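CaaX farnesyltransferase beta subunit Ram1 (Aspergillus fumigatus, PDB 4L9P) probably catalyses, paired with its alpha subunit, zinc-dependent transfer of a farnesyl group from farnesyl diphosphate to the cysteine of C-terminal CaaX sequences, and supplies the peptide-binding subunit. Local coordinates at residues B[70-74]-B[75-79]; B[78-81]-B[82-85]; B[335-338]-B[339-342]; B[508-511]-B[512-516]. All blocks are in the same frame, centred on the assembly; numbering follows the deposited sequence.

Contact 1 of 4, residues B[70-74]-B[75-79]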
loop_
_atom_site.group_PDB
_atom_site.type_symbol
_atom_site.label_atom_id
_atom_site.label_comp_id
_atom_site.label_asym_id
_atom_site.label_seq_id
_atom_site.Cartn_x
_atom_site.Cartn_y
_atom_site.Cartn_z
ATOM N N PRO B 70 27.822 -17.916 -14.781
ATOM C CA PRO B 70 28.363 -18.399 -13.505
ATOM C C PRO B 70 28.126 -17.474 -12.308
ATOM O O PRO B 70 28.257 -17.906 -11.151
ATOM C CB PRO B 70 29.877 -18.569 -13.817
ATOM C CG PRO B 70 30.111 -17.597 -14.950
ATOM C CD PRO B 70 28.895 -17.780 -15.798
ATOM N N GLY B 71 27.740 -16.237 -12.566
ATOM C CA GLY B 71 27.555 -15.298 -11.465
ATOM C C GLY B 71 26.148 -15.350 -10.841
ATOM O O GLY B 71 25.860 -14.537 -9.946
ATOM N N ILE B 72 25.318 -16.289 -11.299
ATOM C CA ILE B 72 23.914 -16.387 -10.816
ATOM C C ILE B 72 23.807 -17.551 -9.852
ATOM O O ILE B 72 23.918 -18.711 -10.253
ATOM C CB ILE B 72 22.941 -16.598 -11.985
ATOM C CG1 ILE B 72 23.114 -15.494 -13.016
ATOM C CG2 ILE B 72 21.456 -16.622 -11.453
ATOM C CD1 ILE B 72 22.344 -15.743 -14.254
ATOM N N PRO B 73 23.567 -17.273 -8.559
ATOM C CA PRO B 73 23.449 -18.335 -7.553
ATOM C C PRO B 73 22.259 -19.269 -7.793
ATOM O O PRO B 73 21.227 -18.832 -8.344
ATOM C CB PRO B 73 23.202 -17.544 -6.253
ATOM C CG PRO B 73 23.819 -16.238 -6.503
ATOM C CD PRO B 73 23.576 -15.932 -7.946
ATOM N N ALA B 74 22.385 -20.522 -7.359
ATOM C CA ALA B 74 21.310 -21.487 -7.490
ATOM C C ALA B 74 19.967 -21.003 -6.912
ATOM O O ALA B 74 18.908 -21.405 -7.406
ATOM C CB ALA B 74 21.712 -22.788 -6.813
ATOM N N LEU B 75 20.028 -20.161 -5.888
ATOM C CA LEU B 75 18.796 -19.683 -5.231
ATOM C C LEU B 75 17.874 -19.011 -6.260
ATOM O O LEU B 75 16.645 -19.006 -6.090
ATOM C CB LEU B 75 19.200 -18.644 -4.150
ATOM C CG LEU B 75 18.068 -17.995 -3.353
ATOM C CD1 LEU B 75 17.332 -19.088 -2.547
ATOM C CD2 LEU B 75 18.678 -16.911 -2.398
ATOM N N PHE B 76 18.454 -18.413 -7.300
ATOM C CA PHE B 76 17.655 -17.699 -8.305
ATOM C C PHE B 76 17.426 -18.494 -9.581
ATOM O O PHE B 76 16.924 -17.955 -10.571
ATOM C CB PHE B 76 18.347 -16.365 -8.622
ATOM C CG PHE B 76 18.533 -15.539 -7.413
ATOM C CD1 PHE B 76 17.398 -14.893 -6.867
ATOM C CD2 PHE B 76 19.767 -15.385 -6.788
ATOM C CE1 PHE B 76 17.514 -14.120 -5.706
ATOM C CE2 PHE B 76 19.891 -14.592 -5.642
ATOM C CZ PHE B 76 18.791 -13.964 -5.094
ATOM N N ARG B 77 17.773 -19.772 -9.554
ATOM C CA ARG B 77 17.686 -20.605 -10.750
ATOM C C ARG B 77 16.804 -21.822 -10.600
ATOM O O ARG B 77 16.699 -22.597 -11.543
ATOM C CB ARG B 77 19.096 -21.083 -11.159
ATOM C CG ARG B 77 20.058 -19.957 -11.333
ATOM C CD ARG B 77 21.449 -20.363 -11.954
ATOM N NE ARG B 77 21.676 -21.779 -11.700
ATOM C CZ ARG B 77 22.582 -22.307 -10.886
ATOM N NH1 ARG B 77 23.498 -21.565 -10.286
ATOM N NH2 ARG B 77 22.597 -23.621 -10.724
ATOM N N GLU B 78 16.187 -22.015 -9.433
ATOM C CA GLU B 78 15.406 -23.232 -9.152
ATOM C C GLU B 78 14.217 -22.819 -8.268
ATOM O O GLU B 78 14.286 -21.845 -7.511
ATOM C CB GLU B 78 16.232 -24.263 -8.367
ATOM C CG GLU B 78 17.649 -24.375 -8.831
ATOM C CD GLU B 78 18.413 -25.391 -8.012
ATOM O OE1 GLU B 78 17.866 -25.861 -6.984
ATOM O OE2 GLU B 78 19.535 -25.727 -8.399
ATOM N N PRO B 79 13.096 -23.539 -8.388
ATOM C CA PRO B 79 12.003 -23.319 -7.439
ATOM C C PRO B 79 12.424 -23.685 -5.994
ATOM O O PRO B 79 13.462 -24.333 -5.788
ATOM C CB PRO B 79 10.901 -24.245 -7.958
ATOM C CG PRO B 79 11.329 -24.652 -9.362
ATOM C CD PRO B 79 12.817 -24.663 -9.314
#
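Ile72 and Arg77 meet across a short 3-10 turn in the N-terminal arm of the beta subunit, with Ala74, Leu75 and Phe76 forming the turn itself. Two backbone bonds make it: Phe76 N donates to Pro73 O at 3.0 Å, and Arg77 N donates to Ala74 O at 2.9 Å. Both are i to i+3 bonds, and they bring residues 73 and 76 onto one side of the coil.

The apolar contacts follow from that. Pro73 and Phe76 run side by side, the proline CD lying 4.0 Å from Phe76 CD2 near the plane of the ring. Together they rest on Glu404 and Arg408 of helix 403-413, while Ile341 of the alpha subunit packs on Phe76.

The polar bond from a side chain comes from Arg77. Its aliphatic part slides past Ile72, with Arg77 CG 3.6 Å from Ile72 CG2, and a bend at chi3 (-23°) turns the guanidinium back over the chain. Ala74 CA lies over one face of the group, toward its rim. At its edge, Arg77 NH1 donates to Ile72 O over 2.9 Å, a nearly straight bond (162°) lying in both the guanidinium and the carbonyl plane.

Contact 2 of 4, residues B[78-81]-B[82-85]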
loop_
_atom_site.group_PDB
_atom_site.type_symbol
_atom_site.label_atom_id
_atom_site.label_comp_id
_atom_site.label_asym_id
_atom_site.label_seq_id
_atom_site.Cartn_x
_atom_site.Cartn_y
_atom_site.Cartn_z
ATOM N N GLU B 78 16.187 -22.015 -9.433
ATOM C CA GLU B 78 15.406 -23.232 -9.152
ATOM C C GLU B 78 14.217 -22.819 -8.268
ATOM O O GLU B 78 14.286 -21.845 -7.511
ATOM C CB GLU B 78 16.232 -24.263 -8.367
ATOM C CG GLU B 78 17.649 -24.375 -8.831
ATOM C CD GLU B 78 18.413 -25.391 -8.012
ATOM O OE1 GLU B 78 17.866 -25.861 -6.984
ATOM O OE2 GLU B 78 19.535 -25.727 -8.399
ATOM N N PRO B 79 13.096 -23.539 -8.388
ATOM C CA PRO B 79 12.003 -23.319 -7.439
ATOM C C PRO B 79 12.424 -23.685 -5.994
ATOM O O PRO B 79 13.462 -24.333 -5.788
ATOM C CB PRO B 79 10.901 -24.245 -7.958
ATOM C CG PRO B 79 11.329 -24.652 -9.362
ATOM C CD PRO B 79 12.817 -24.663 -9.314
ATOM N N PRO B 80 11.602 -23.299 -4.987
ATOM C CA PRO B 80 11.934 -23.627 -3.590
ATOM C C PRO B 80 12.022 -25.135 -3.356
ATOM O O PRO B 80 11.434 -25.894 -4.114
ATOM C CB PRO B 80 10.774 -23.006 -2.798
ATOM C CG PRO B 80 10.254 -21.840 -3.718
ATOM C CD PRO B 80 10.428 -22.395 -5.125
ATOM N N LEU B 81 12.750 -25.553 -2.328
ATOM C CA LEU B 81 12.933 -26.967 -2.052
ATOM C C LEU B 81 11.667 -27.670 -1.620
ATOM O O LEU B 81 11.447 -28.837 -1.960
ATOM C CB LEU B 81 13.930 -27.132 -0.909
ATOM C CG LEU B 81 15.400 -26.926 -1.263
ATOM C CD1 LEU B 81 16.260 -27.270 -0.032
ATOM C CD2 LEU B 81 15.857 -27.819 -2.398
ATOM N N ILE B 82 10.869 -26.993 -0.802
ATOM C CA ILE B 82 9.721 -27.651 -0.195
ATOM C C ILE B 82 8.553 -27.477 -1.113
ATOM O O ILE B 82 8.234 -26.340 -1.534
ATOM C CB ILE B 82 9.361 -27.052 1.178
ATOM C CG1 ILE B 82 10.485 -27.299 2.196
ATOM C CG2 ILE B 82 8.015 -27.645 1.716
ATOM C CD1 ILE B 82 10.311 -26.409 3.450
ATOM N N HIS B 83 7.867 -28.554 -1.461
ATOM C CA HIS B 83 6.662 -28.375 -2.278
ATOM C C HIS B 83 5.567 -29.325 -1.838
ATOM O O HIS B 83 5.704 -30.547 -1.896
ATOM C CB HIS B 83 6.942 -28.539 -3.782
ATOM C CG HIS B 83 7.340 -27.266 -4.481
ATOM N ND1 HIS B 83 8.653 -26.864 -4.620
ATOM C CD2 HIS B 83 6.595 -26.318 -5.101
ATOM C CE1 HIS B 83 8.700 -25.728 -5.287
ATOM N NE2 HIS B 83 7.469 -25.382 -5.605
ATOM N N ASP B 84 4.473 -28.724 -1.401
ATOM C CA ASP B 84 3.279 -29.421 -0.935
ATOM C C ASP B 84 2.667 -30.193 -2.098
ATOM O O ASP B 84 2.714 -29.754 -3.229
ATOM C CB ASP B 84 2.198 -28.411 -0.544
ATOM C CG ASP B 84 2.451 -27.657 0.806
ATOM O OD1 ASP B 84 3.205 -28.111 1.662
ATOM O OD2 ASP B 84 1.800 -26.591 1.008
ATOM N N LEU B 85 2.022 -31.315 -1.823
ATOM C CA LEU B 85 1.376 -32.045 -2.906
ATOM C C LEU B 85 0.083 -31.425 -3.382
ATOM O O LEU B 85 -0.301 -31.544 -4.542
ATOM C CB LEU B 85 1.033 -33.453 -2.449
ATOM C CG LEU B 85 2.210 -34.231 -1.908
ATOM C CD1 LEU B 85 1.708 -35.631 -1.473
ATOM C CD2 LEU B 85 3.326 -34.365 -2.964
#
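His83 folds back on Pro79 and Pro80, closing a bend in the loop that leads to helix 89-105. The two prolines are extended in polyproline II fashion, Leu81 takes a helical conformation (psi -40°), and Ile82 and His83 are extended again. This single helical residue redirects the chain and lets the imidazole return to the residues before it.

In the conformer described, one of two modelled for His83, CB and CG act as the arm, and the contact begins further out. With chi1 at -89° the ring stands on the side of the prolines. ND1 comes to 3.0 Å from Pro80 O. CE1 is equally close to that oxygen, at 3.0 Å, so the carbonyl meets the ND1-CE1 edge near the ring plane. CE1 also touches carbon on two rings: Pro80 CD at 3.8 Å, and Pro79 CB at 3.8 Å, approached obliquely. Beyond it, NE2 lies 4.2 Å from Pro80 CD. Because a second position is modelled for the histidine, these ring contacts hold for this conformer and are otherwise doubtful.

Most of this loop is at the surface, but it also runs along the alpha subunit: Leu81 packs on Lys337 and Ile82 on Glu257 of that chain. Asp84 then forms a salt bridge with Arg195 of the alpha subunit and accepts from its Glu257 N, anchoring the loop just before helix 89-105 begins.

Contact 3 of 4, residues B[335-338]-B[339-342]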
loop_
_atom_site.group_PDB
_atom_site.type_symbol
_atom_site.label_atom_id
_atom_site.label_comp_id
_atom_site.label_asym_id
_atom_site.label_seq_id
_atom_site.Cartn_x
_atom_site.Cartn_y
_atom_site.Cartn_z
ATOM N N TYR B 335 3.796 2.541 18.354
ATOM C CA TYR B 335 2.458 2.316 17.781
ATOM C C TYR B 335 2.344 0.992 17.014
ATOM O O TYR B 335 1.226 0.573 16.706
ATOM C CB TYR B 335 2.047 3.524 16.894
ATOM C CG TYR B 335 1.841 4.756 17.750
ATOM C CD1 TYR B 335 0.700 4.909 18.547
ATOM C CD2 TYR B 335 2.833 5.745 17.815
ATOM C CE1 TYR B 335 0.565 6.018 19.386
ATOM C CE2 TYR B 335 2.705 6.881 18.625
ATOM C CZ TYR B 335 1.564 6.989 19.399
ATOM O OH TYR B 335 1.409 8.090 20.212
ATOM N N MET B 336 3.462 0.358 16.678
ATOM C CA MET B 336 3.423 -0.934 16.023
ATOM C C MET B 336 4.179 -1.945 16.842
ATOM O O MET B 336 5.189 -1.619 17.489
ATOM C CB MET B 336 4.119 -0.846 14.634
ATOM C CG MET B 336 3.393 0.134 13.706
ATOM S SD MET B 336 1.756 -0.608 13.226
ATOM C CE MET B 336 1.000 0.842 12.500
ATOM N N ASN B 337 3.703 -3.189 16.795
ATOM C CA ASN B 337 4.440 -4.312 17.361
ATOM C C ASN B 337 5.532 -4.678 16.333
ATOM O O ASN B 337 5.238 -5.308 15.317
ATOM C CB ASN B 337 3.500 -5.503 17.611
ATOM C CG ASN B 337 4.226 -6.639 18.300
ATOM O OD1 ASN B 337 5.418 -6.568 18.466
ATOM N ND2 ASN B 337 3.508 -7.678 18.711
ATOM N N ILE B 338 6.781 -4.276 16.569
ATOM C CA ILE B 338 7.842 -4.554 15.619
ATOM C C ILE B 338 8.154 -6.057 15.562
ATOM O O ILE B 338 8.561 -6.561 14.510
ATOM C CB ILE B 338 9.093 -3.637 15.871
ATOM C CG1 ILE B 338 8.698 -2.190 15.541
ATOM C CG2 ILE B 338 10.245 -4.044 14.972
ATOM C CD1 ILE B 338 9.719 -1.131 15.880
ATOM N N ALA B 339 7.909 -6.788 16.654
ATOM C CA ALA B 339 8.161 -8.236 16.659
ATOM C C ALA B 339 7.376 -9.047 15.670
ATOM O O ALA B 339 7.817 -10.128 15.261
ATOM C CB ALA B 339 7.857 -8.805 18.084
ATOM N N THR B 340 6.176 -8.554 15.324
ATOM C CA THR B 340 5.412 -9.211 14.300
ATOM C C THR B 340 5.555 -8.504 12.930
ATOM O O THR B 340 5.513 -9.180 11.895
ATOM C CB THR B 340 3.916 -9.270 14.642
ATOM O OG1 THR B 340 3.454 -7.931 14.906
ATOM C CG2 THR B 340 3.616 -10.215 15.842
ATOM N N LEU B 341 5.742 -7.167 12.926
ATOM C CA LEU B 341 5.923 -6.443 11.678
ATOM C C LEU B 341 7.150 -6.935 10.930
ATOM O O LEU B 341 7.109 -7.138 9.725
ATOM C CB LEU B 341 6.022 -4.954 11.959
ATOM C CG LEU B 341 6.319 -4.094 10.747
ATOM C CD1 LEU B 341 5.255 -4.191 9.655
ATOM C CD2 LEU B 341 6.487 -2.643 11.188
ATOM N N LEU B 342 8.263 -7.088 11.653
ATOM C CA LEU B 342 9.522 -7.429 10.948
ATOM C C LEU B 342 9.472 -8.768 10.168
ATOM O O LEU B 342 9.802 -8.796 8.996
ATOM C CB LEU B 342 10.696 -7.432 11.942
ATOM C CG LEU B 342 11.744 -6.441 11.897
ATOM C CD1 LEU B 342 12.833 -7.031 12.879
ATOM C CD2 LEU B 342 12.352 -6.250 10.555
#
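Asn337, with psi 102°, is the N-cap of helix 338-346, and its carbonyl starts the helical bonding by accepting from Leu341 N at 3.1 Å. The next bond in the series, Leu342 N to Ile338 O, is shorter at 2.9 Å and almost straight (168°).

The Asn337 side chain does the capping. CG is anti to the backbone N (chi1 -175°), which swings the amide toward the start of the helix, where OD1 accepts weakly from Ala339 N at 3.1 Å. The same oxygen lies 3.3 Å from Ala339 CB. On the first turn the Thr340 hydroxyl bends back over the chain, OG1 coming to 3.2 Å from Asn337 O and 3.6 Å from Asn337 CB; the two side chains cross at about a right angle. One turn apart, Ile338 CG2 and Leu342 CG touch at 4.2 Å.

The cap sits at the joint between two helices of the alpha-alpha toroid. Asn337 N is held by Gln296 OE1, and Ser227 of the alpha subunit packs on the asparagine. Ile338 is wedged between helix 328-335 (Val332, Pro333) and Leu383 of helix 375-384; Leu342 reaches Trp376 and Val379 of the latter, while Leu341 packs on Leu319 of helix 312-323.

Contact 4 of 4, residues B[508-511]-B[512-516]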
loop_
_atom_site.group_PDB
_atom_site.type_symbol
_atom_site.label_atom_id
_atom_site.label_comp_id
_atom_site.label_asym_id
_atom_site.label_seq_id
_atom_site.Cartn_x
_atom_site.Cartn_y
_atom_site.Cartn_z
ATOM N N ILE B 508 10.858 22.680 -1.409
ATOM C CA ILE B 508 9.488 23.111 -1.298
ATOM C C ILE B 508 9.118 23.397 0.150
ATOM O O ILE B 508 8.464 24.406 0.419
ATOM C CB ILE B 508 8.526 22.119 -1.987
ATOM C CG1 ILE B 508 7.125 22.772 -2.145
ATOM C CG2 ILE B 508 8.450 20.777 -1.217
ATOM C CD1 ILE B 508 6.164 21.929 -3.051
ATOM N N ARG B 509 9.530 22.538 1.065
ATOM C CA ARG B 509 9.209 22.757 2.491
ATOM C C ARG B 509 9.815 24.084 2.977
ATOM O O ARG B 509 9.138 24.863 3.665
ATOM C CB ARG B 509 9.782 21.597 3.340
ATOM C CG ARG B 509 9.737 21.823 4.848
ATOM C CD ARG B 509 8.314 21.904 5.416
ATOM N NE ARG B 509 8.405 22.139 6.838
ATOM C CZ ARG B 509 7.501 21.798 7.749
ATOM N NH1 ARG B 509 6.379 21.155 7.409
ATOM N NH2 ARG B 509 7.745 22.095 9.047
ATOM N N VAL B 510 11.080 24.333 2.621
ATOM C CA VAL B 510 11.736 25.529 3.119
ATOM C C VAL B 510 11.109 26.765 2.500
ATOM O O VAL B 510 10.910 27.779 3.201
ATOM C CB VAL B 510 13.245 25.463 2.826
ATOM C CG1 VAL B 510 13.916 26.858 3.094
ATOM C CG2 VAL B 510 13.903 24.391 3.692
ATOM N N TRP B 511 10.740 26.695 1.226
ATOM C CA TRP B 511 10.066 27.839 0.601
ATOM C C TRP B 511 8.774 28.170 1.335
ATOM O O TRP B 511 8.490 29.349 1.658
ATOM C CB TRP B 511 9.781 27.604 -0.898
ATOM C CG TRP B 511 9.280 28.863 -1.627
ATOM C CD1 TRP B 511 10.075 29.877 -2.168
ATOM C CD2 TRP B 511 7.917 29.264 -1.878
ATOM N NE1 TRP B 511 9.286 30.835 -2.749
ATOM C CE2 TRP B 511 7.963 30.507 -2.560
ATOM C CE3 TRP B 511 6.677 28.709 -1.584
ATOM C CZ2 TRP B 511 6.804 31.175 -2.976
ATOM C CZ3 TRP B 511 5.523 29.381 -1.987
ATOM C CH2 TRP B 511 5.596 30.593 -2.670
ATOM N N PHE B 512 7.988 27.131 1.610
ATOM C CA PHE B 512 6.729 27.387 2.293
ATOM C C PHE B 512 6.900 27.838 3.728
ATOM O O PHE B 512 6.134 28.701 4.190
ATOM C CB PHE B 512 5.781 26.181 2.184
ATOM C CG PHE B 512 5.052 26.133 0.871
ATOM C CD1 PHE B 512 4.067 27.045 0.597
ATOM C CD2 PHE B 512 5.389 25.225 -0.100
ATOM C CE1 PHE B 512 3.412 27.049 -0.641
ATOM C CE2 PHE B 512 4.748 25.244 -1.348
ATOM C CZ PHE B 512 3.734 26.137 -1.593
ATOM N N GLU B 513 7.899 27.295 4.431
ATOM C CA GLU B 513 8.206 27.766 5.785
ATOM C C GLU B 513 8.473 29.257 5.847
ATOM O O GLU B 513 8.241 29.909 6.887
ATOM C CB GLU B 513 9.418 27.032 6.362
ATOM C CG GLU B 513 9.062 25.688 6.891
ATOM C CD GLU B 513 10.270 25.011 7.568
ATOM O OE1 GLU B 513 11.384 25.597 7.684
ATOM O OE2 GLU B 513 10.099 23.905 8.066
ATOM N N ASN B 514 8.983 29.786 4.742
ATOM C CA ASN B 514 9.337 31.187 4.692
ATOM C C ASN B 514 8.253 32.075 4.130
ATOM O O ASN B 514 8.435 33.298 3.959
ATOM C CB ASN B 514 10.646 31.355 3.935
ATOM C CG ASN B 514 11.798 30.997 4.782
ATOM O OD1 ASN B 514 12.174 31.734 5.687
ATOM N ND2 ASN B 514 12.399 29.894 4.493
ATOM N N GLN B 515 7.099 31.482 3.842
ATOM C CA GLN B 515 5.946 32.286 3.411
ATOM C C GLN B 515 4.942 32.409 4.549
ATOM O O GLN B 515 4.575 31.411 5.212
ATOM C CB GLN B 515 5.210 31.676 2.225
ATOM C CG GLN B 515 6.091 31.228 1.053
ATOM C CD GLN B 515 7.075 32.285 0.579
ATOM O OE1 GLN B 515 6.684 33.408 0.249
ATOM N NE2 GLN B 515 8.377 31.913 0.517
ATOM N N SER B 516 4.456 33.632 4.782
ATOM C CA SER B 516 3.392 33.734 5.778
ATOM C C SER B 516 2.132 33.029 5.292
ATOM O O SER B 516 1.835 32.973 4.078
ATOM C CB SER B 516 3.091 35.185 6.119
ATOM O OG SER B 516 2.971 35.926 4.921
#
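Trp511 and Phe512, neighbours in sequence, form an edge-to-face (T-shaped) pair at the C-terminal end of helix 502-513. The indole edge points at the phenyl face, with planes 89° apart and centroids at 4.9 Å.

This is the tightly packed part. Phe512 also has Ile508, one turn back, at its own edge, Ile508 CG1 lying 3.5 Å from Phe512 CE2, and Phe219 of helix 216-221 packs on both Ile508 and Trp511. On the face of the indole the Gln515 amide is stacked nearly parallel, 14° from the ring plane. The chain of Gln515 bends at chi2 (-50°), which sets its CG over the six-membered ring, 3.6 Å from the centroid, in a CH-pi contact. The same bend lets Gln515 NE2 donate to Trp511 O at 2.8 Å, fixing the rotation of the amide.

The solvent side is looser. Asn514 is exposed; its ND2 gives a bond of 2.9 Å to Val510 O, while its backbone N makes weak bonds with Val510 O and Trp511 O as the helix ends.

On another side of the helix Arg509 and Glu513 form a partly buried salt bridge. Arg509 also donates to Ala262 O, and Ser456 bonds to both Arg509 NH2 and Glu513 OE2. Arg509 NE donates to Glu513 OE2 at 2.7 Å, on its anti side but tilted out of the carboxylate plane, and NH2 bonds weakly to the same oxygen.

Overall arrangement
Contacts 1 and 2 are consecutive in the N-terminal arm, sharing Glu78 and Pro79, with centres 15 Å apart. Both lie ahead of helix 89-105 and touch the alpha subunit, so this arm contributes to the heterodimer interface. Contact 3 comes much later, at the start of helix 338-346 within the alpha-alpha toroid; its centre is 32 Å from that of contact 1 and 29 Å from that of contact 2, yet it too meets the alpha subunit. Contact 4 ends helix 502-513 near the C-terminus, across the chain's centre from contacts 1 and 2, with 55 Å between the centres of contacts 2 and 4. All four lie away from the zinc and isoprenoid sites.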